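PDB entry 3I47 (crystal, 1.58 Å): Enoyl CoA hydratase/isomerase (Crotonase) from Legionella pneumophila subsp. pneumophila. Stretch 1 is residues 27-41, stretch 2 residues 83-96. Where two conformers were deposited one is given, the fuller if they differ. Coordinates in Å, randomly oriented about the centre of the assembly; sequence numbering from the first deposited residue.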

# COMPACT_ATOMS: atom_id res chain seq x y z
N ALA A 27 4.14 -15.47 -6.72
CA ALA A 27 5.12 -15.80 -5.69
C ALA A 27 6.33 -14.88 -5.84
O ALA A 27 6.82 -14.66 -6.96
CB ALA A 27 5.51 -17.26 -5.76
N PHE A 28 6.80 -14.35 -4.72
CA PHE A 28 7.83 -13.30 -4.72
C PHE A 28 9.25 -13.81 -4.98
O PHE A 28 9.65 -14.89 -4.51
CB PHE A 28 7.84 -12.57 -3.36
CG PHE A 28 6.79 -11.48 -3.21
CD1 PHE A 28 5.73 -11.35 -4.11
CD2 PHE A 28 6.88 -10.61 -2.13
CE1 PHE A 28 4.76 -10.32 -3.93
CE2 PHE A 28 5.93 -9.59 -1.96
CZ PHE A 28 4.88 -9.45 -2.85
N ASP A 29 10.00 -13.04 -5.75
CA ASP A 29 11.46 -13.17 -5.79
C ASP A 29 12.07 -11.78 -6.00
O ASP A 29 11.33 -10.79 -6.14
CB ASP A 29 11.94 -14.20 -6.83
CG ASP A 29 11.58 -13.83 -8.27
OD1 ASP A 29 11.55 -12.63 -8.61
OD2 ASP A 29 11.37 -14.76 -9.08
N ASN A 30 13.40 -11.69 -6.00
CA ASN A 30 14.04 -10.39 -6.08
C ASN A 30 13.84 -9.72 -7.44
O ASN A 30 13.84 -8.50 -7.52
CB ASN A 30 15.54 -10.52 -5.79
CG ASN A 30 16.21 -11.50 -6.71
OD1 ASN A 30 15.88 -12.69 -6.69
ND2 ASN A 30 17.10 -11.01 -7.56
N GLN A 31 13.63 -10.52 -8.49
CA GLN A 31 13.40 -9.96 -9.84
C GLN A 31 12.04 -9.27 -9.92
O GLN A 31 11.95 -8.11 -10.35
CB GLN A 31 13.51 -11.05 -10.91
CG GLN A 31 13.40 -10.52 -12.34
CD GLN A 31 13.47 -11.64 -13.34
OE1 GLN A 31 14.48 -12.33 -13.45
NE2 GLN A 31 12.39 -11.82 -14.11
N LEU A 32 10.97 -9.95 -9.48
CA LEU A 32 9.65 -9.35 -9.52
C LEU A 32 9.62 -8.09 -8.65
O LEU A 32 9.06 -7.06 -9.05
CB LEU A 32 8.59 -10.35 -9.01
CG LEU A 32 7.13 -9.87 -8.96
CD1 LEU A 32 6.56 -9.63 -10.35
CD2 LEU A 32 6.26 -10.84 -8.17
N LEU A 33 10.21 -8.17 -7.47
CA LEU A 33 10.20 -7.01 -6.56
C LEU A 33 11.01 -5.83 -7.09
O LEU A 33 10.66 -4.67 -6.83
CB LEU A 33 10.66 -7.42 -5.15
CG LEU A 33 9.76 -8.45 -4.47
CD1 LEU A 33 10.45 -8.95 -3.20
CD2 LEU A 33 8.36 -7.93 -4.19
N THR A 34 12.07 -6.10 -7.85
CA THR A 34 12.83 -5.04 -8.50
C THR A 34 11.99 -4.35 -9.56
O THR A 34 12.00 -3.11 -9.64
CB THR A 34 14.14 -5.60 -9.11
OG1 THR A 34 14.99 -6.02 -8.04
CG2 THR A 34 14.88 -4.53 -9.91
N GLU A 35 11.25 -5.12 -10.36
CA GLU A 35 10.30 -4.55 -11.32
C GLU A 35 9.31 -3.62 -10.63
O GLU A 35 9.04 -2.52 -11.10
CB GLU A 35 9.49 -5.61 -12.06
CG GLU A 35 10.32 -6.52 -12.96
CD GLU A 35 9.52 -7.08 -14.14
OE1 GLU A 35 9.56 -8.31 -14.34
OE2 GLU A 35 8.85 -6.29 -14.83
N MET A 36 8.78 -4.08 -9.50
CA MET A 36 7.83 -3.28 -8.73
C MET A 36 8.44 -1.97 -8.26
O MET A 36 7.80 -0.92 -8.37
CB MET A 36 7.25 -4.10 -7.57
CG MET A 36 6.43 -5.29 -8.07
SD MET A 36 5.61 -6.25 -6.76
CE MET A 36 4.54 -5.03 -6.10
N ARG A 37 9.68 -2.02 -7.77
CA ARG A 37 10.39 -0.80 -7.34
C ARG A 37 10.47 0.23 -8.47
O ARG A 37 10.21 1.42 -8.27
CB ARG A 37 11.81 -1.12 -6.87
CG ARG A 37 11.88 -1.87 -5.56
CD ARG A 37 13.34 -2.15 -5.20
NE ARG A 37 14.06 -0.91 -4.85
CZ ARG A 37 15.37 -0.84 -4.69
NH1 ARG A 37 16.13 -1.92 -4.85
NH2 ARG A 37 15.94 0.32 -4.36
N ILE A 38 10.86 -0.23 -9.66
CA ILE A 38 11.03 0.67 -10.79
C ILE A 38 9.71 1.30 -11.21
O ILE A 38 9.63 2.52 -11.40
CB ILE A 38 11.70 -0.03 -12.00
CG1 ILE A 38 13.12 -0.45 -11.61
CG2 ILE A 38 11.72 0.91 -13.22
CD1 ILE A 38 13.81 -1.37 -12.60
N ARG A 39 8.67 0.48 -11.35
CA ARG A 39 7.37 1.01 -11.76
C ARG A 39 6.79 1.94 -10.70
O ARG A 39 6.19 2.96 -11.04
CB ARG A 39 6.36 -0.11 -12.05
CG ARG A 39 6.78 -1.08 -13.14
CD ARG A 39 7.06 -0.40 -14.44
NE ARG A 39 7.24 -1.42 -15.47
CZ ARG A 39 7.40 -1.13 -16.76
NH1 ARG A 39 7.43 0.14 -17.15
NH2 ARG A 39 7.53 -2.12 -17.63
N LEU A 40 6.97 1.59 -9.43
CA LEU A 40 6.49 2.46 -8.35
C LEU A 40 7.18 3.82 -8.41
O LEU A 40 6.51 4.86 -8.30
CB LEU A 40 6.74 1.79 -6.99
CG LEU A 40 6.44 2.69 -5.79
CD1 LEU A 40 4.93 2.90 -5.66
CD2 LEU A 40 7.02 2.08 -4.52
N ASP A 41 8.50 3.81 -8.61
CA ASP A 41 9.28 5.04 -8.73
C ASP A 41 8.75 5.91 -9.87
O ASP A 41 8.58 7.11 -9.71
CB ASP A 41 10.76 4.73 -8.94
CG ASP A 41 11.63 5.97 -8.99
OD1 ASP A 41 11.89 6.56 -7.91
OD2 ASP A 41 12.07 6.36 -10.09
N GLU A 83 21.76 -8.24 0.96
CA GLU A 83 21.51 -7.60 -0.33
C GLU A 83 20.13 -8.00 -0.86
O GLU A 83 19.36 -7.16 -1.31
CB GLU A 83 22.59 -7.98 -1.35
CG GLU A 83 24.00 -7.52 -0.96
CD GLU A 83 24.95 -7.46 -2.15
OE1 GLU A 83 24.47 -7.27 -3.29
OE2 GLU A 83 26.17 -7.59 -1.94
N ASP A 84 19.84 -9.30 -0.82
CA ASP A 84 18.56 -9.80 -1.29
C ASP A 84 17.39 -9.21 -0.48
O ASP A 84 16.40 -8.76 -1.07
CB ASP A 84 18.56 -11.34 -1.22
CG ASP A 84 17.23 -11.94 -1.56
OD1 ASP A 84 16.95 -12.13 -2.77
OD2 ASP A 84 16.47 -12.24 -0.61
N SER A 85 17.52 -9.20 0.84
CA SER A 85 16.44 -8.71 1.70
C SER A 85 16.18 -7.22 1.52
O SER A 85 15.06 -6.76 1.75
CB SER A 85 16.74 -9.01 3.17
OG SER A 85 16.66 -10.41 3.39
N LEU A 86 17.22 -6.48 1.13
CA LEU A 86 17.08 -5.04 0.91
C LEU A 86 16.26 -4.71 -0.35
O LEU A 86 15.80 -3.58 -0.49
CB LEU A 86 18.45 -4.34 0.88
CG LEU A 86 19.09 -4.18 2.27
CD1 LEU A 86 20.57 -3.86 2.13
CD2 LEU A 86 18.36 -3.10 3.06
N VAL A 87 16.06 -5.69 -1.24
CA VAL A 87 15.15 -5.47 -2.37
C VAL A 87 13.74 -5.24 -1.85
O VAL A 87 13.15 -4.18 -2.11
CB VAL A 87 15.21 -6.61 -3.42
CG1 VAL A 87 14.21 -6.33 -4.57
CG2 VAL A 87 16.62 -6.75 -3.95
N LEU A 88 13.21 -6.20 -1.09
CA LEU A 88 11.90 -6.02 -0.43
C LEU A 88 11.94 -4.83 0.53
O LEU A 88 11.01 -4.02 0.54
CB LEU A 88 11.44 -7.29 0.30
CG LEU A 88 10.11 -7.14 1.05
CD1 LEU A 88 8.93 -6.94 0.08
CD2 LEU A 88 9.88 -8.36 1.91
N GLY A 89 13.02 -4.70 1.29
CA GLY A 89 13.16 -3.57 2.23
C GLY A 89 13.04 -2.22 1.56
O GLY A 89 12.30 -1.35 2.04
N ASN A 90 13.73 -2.03 0.44
CA ASN A 90 13.62 -0.78 -0.29
C ASN A 90 12.27 -0.56 -0.94
O ASN A 90 11.77 0.57 -0.97
CB ASN A 90 14.73 -0.68 -1.33
CG ASN A 90 16.04 -0.24 -0.72
OD1 ASN A 90 16.09 0.77 -0.02
ND2 ASN A 90 17.11 -0.97 -1.00
N LEU A 91 11.66 -1.64 -1.43
CA LEU A 91 10.30 -1.54 -2.00
C LEU A 91 9.30 -1.07 -0.95
O LEU A 91 8.54 -0.12 -1.19
CB LEU A 91 9.84 -2.88 -2.61
CG LEU A 91 8.38 -2.91 -3.12
CD1 LEU A 91 8.13 -1.85 -4.23
CD2 LEU A 91 8.01 -4.31 -3.58
N MET A 92 9.31 -1.71 0.21
CA MET A 92 8.33 -1.34 1.24
C MET A 92 8.58 0.08 1.73
O MET A 92 7.62 0.83 1.97
CB MET A 92 8.37 -2.35 2.39
CG MET A 92 8.03 -3.76 1.94
SD MET A 92 6.30 -4.18 2.08
CE MET A 92 6.15 -4.20 3.85
N TYR A 93 9.85 0.46 1.88
CA TYR A 93 10.18 1.81 2.31
C TYR A 93 9.67 2.82 1.29
O TYR A 93 9.01 3.80 1.65
CB TYR A 93 11.68 1.96 2.54
CG TYR A 93 12.06 3.30 3.09
CD1 TYR A 93 11.67 3.68 4.38
CD2 TYR A 93 12.80 4.19 2.33
CE1 TYR A 93 12.03 4.92 4.90
CE2 TYR A 93 13.16 5.45 2.85
CZ TYR A 93 12.78 5.79 4.13
OH TYR A 93 13.13 7.03 4.64
N SER A 94 9.94 2.55 0.01
CA SER A 94 9.50 3.43 -1.05
C SER A 94 7.98 3.59 -1.09
O SER A 94 7.48 4.71 -1.29
CB SER A 94 10.05 2.94 -2.39
OG SER A 94 11.46 3.17 -2.40
N ILE A 95 7.24 2.50 -0.89
CA ILE A 95 5.77 2.58 -0.81
C ILE A 95 5.38 3.52 0.34
O ILE A 95 4.58 4.45 0.16
CB ILE A 95 5.10 1.19 -0.60
CG1 ILE A 95 5.27 0.31 -1.85
CG2 ILE A 95 3.59 1.36 -0.29
CD1 ILE A 95 5.01 -1.17 -1.57
N SER A 96 5.98 3.29 1.51
CA SER A 96 5.60 4.05 2.72
C SER A 96 5.93 5.54 2.62
O SER A 96 5.26 6.38 3.24
CB SER A 96 6.25 3.44 3.96
OG SER A 96 7.63 3.74 4.03
O HOH W 1 12.40 1.13 -4.18

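Two helices of one chain lie side by side here. In the first stretch a short loop leads into a helix that runs from Asn 30 through Asp 41; the second stretch, Glu 83 to Ser 96, is helical throughout. The two axes run in broadly the same direction, inclined at 31°, and approach to 9.3 Å. The nearest CA atoms pair as follows: Asn 30 lies beside Val 87, Leu 33 beside Leu 88, Arg 37 beside Leu 91, and Leu 40 beside Ile 95. The backbones come nearest at the third of these pairs, where the CA atoms of Arg 37 and Leu 91 are 5.4 Å apart.

Asp 29 stands at the N-cap of the first helix. The first turn of a helix has amide groups without backbone acceptors, and a short carboxylate can curl back to meet one: OD1 of Asp 29 accepts from N of Leu 32 at 2.9 Å, in a nearly straight bond. This bond belongs to the helix start; Asp 29 makes no contact with the second helix, and its CA-to-CB bond points away from it.

No direct hydrogen bond crosses between the stretches; packing of side chains joins them, burying 631 Å² in all. Two residues of the second helix act as knobs. Val 87 sits among Asn 30, Leu 33, Thr 34 and Arg 37, and its branched, compact side chain fits this site close to the opposing backbone: CG1 lies 3.7 Å from O of Asn 30 and 3.8 Å from CB of Leu 33. Thr 34 OG1 comes within 3.6 Å of Val 87 CG1, but its hydroxyl is engaged within its own helix, donating to O of Asn 30 at 2.8 Å, so a polar group can adjoin the valine without lacking a partner.

One turn on, Leu 91 fills the second hole, among Leu 33, Met 36, Arg 37 and Leu 40. Its CA-to-CB bond points sideways, yet the longer side chain brings its end nearer the first helix. CD2 of Leu 91 meets CD2 of Leu 33 at 3.7 Å, while its CD1 lies 4.1 Å from CD2 of Leu 40. Leu 33 also reaches Leu 88, CD1 to CB at 4.0 Å. Farther along, Leu 40 CD2 touches Ile 95 CG1 at 3.7 Å and Ser 94 CB at 3.8 Å; the small serine offers its methylene carbon to the leucine.

Arg 37 shows how a charged residue can serve at the margin of an apolar contact. Its aliphatic portion packs against Leu 91, with CG 3.7 Å from CB of that leucine, and one face of its guanidinium lies over Asn 90, whose CB is 3.4 Å from NH2 of Arg 37. NE of Arg 37 donates to water 1 at 2.7 Å, and the same water donates to OG of Ser 94 at 2.9 Å. This water thus bridges the helices beside their hydrophobic seam.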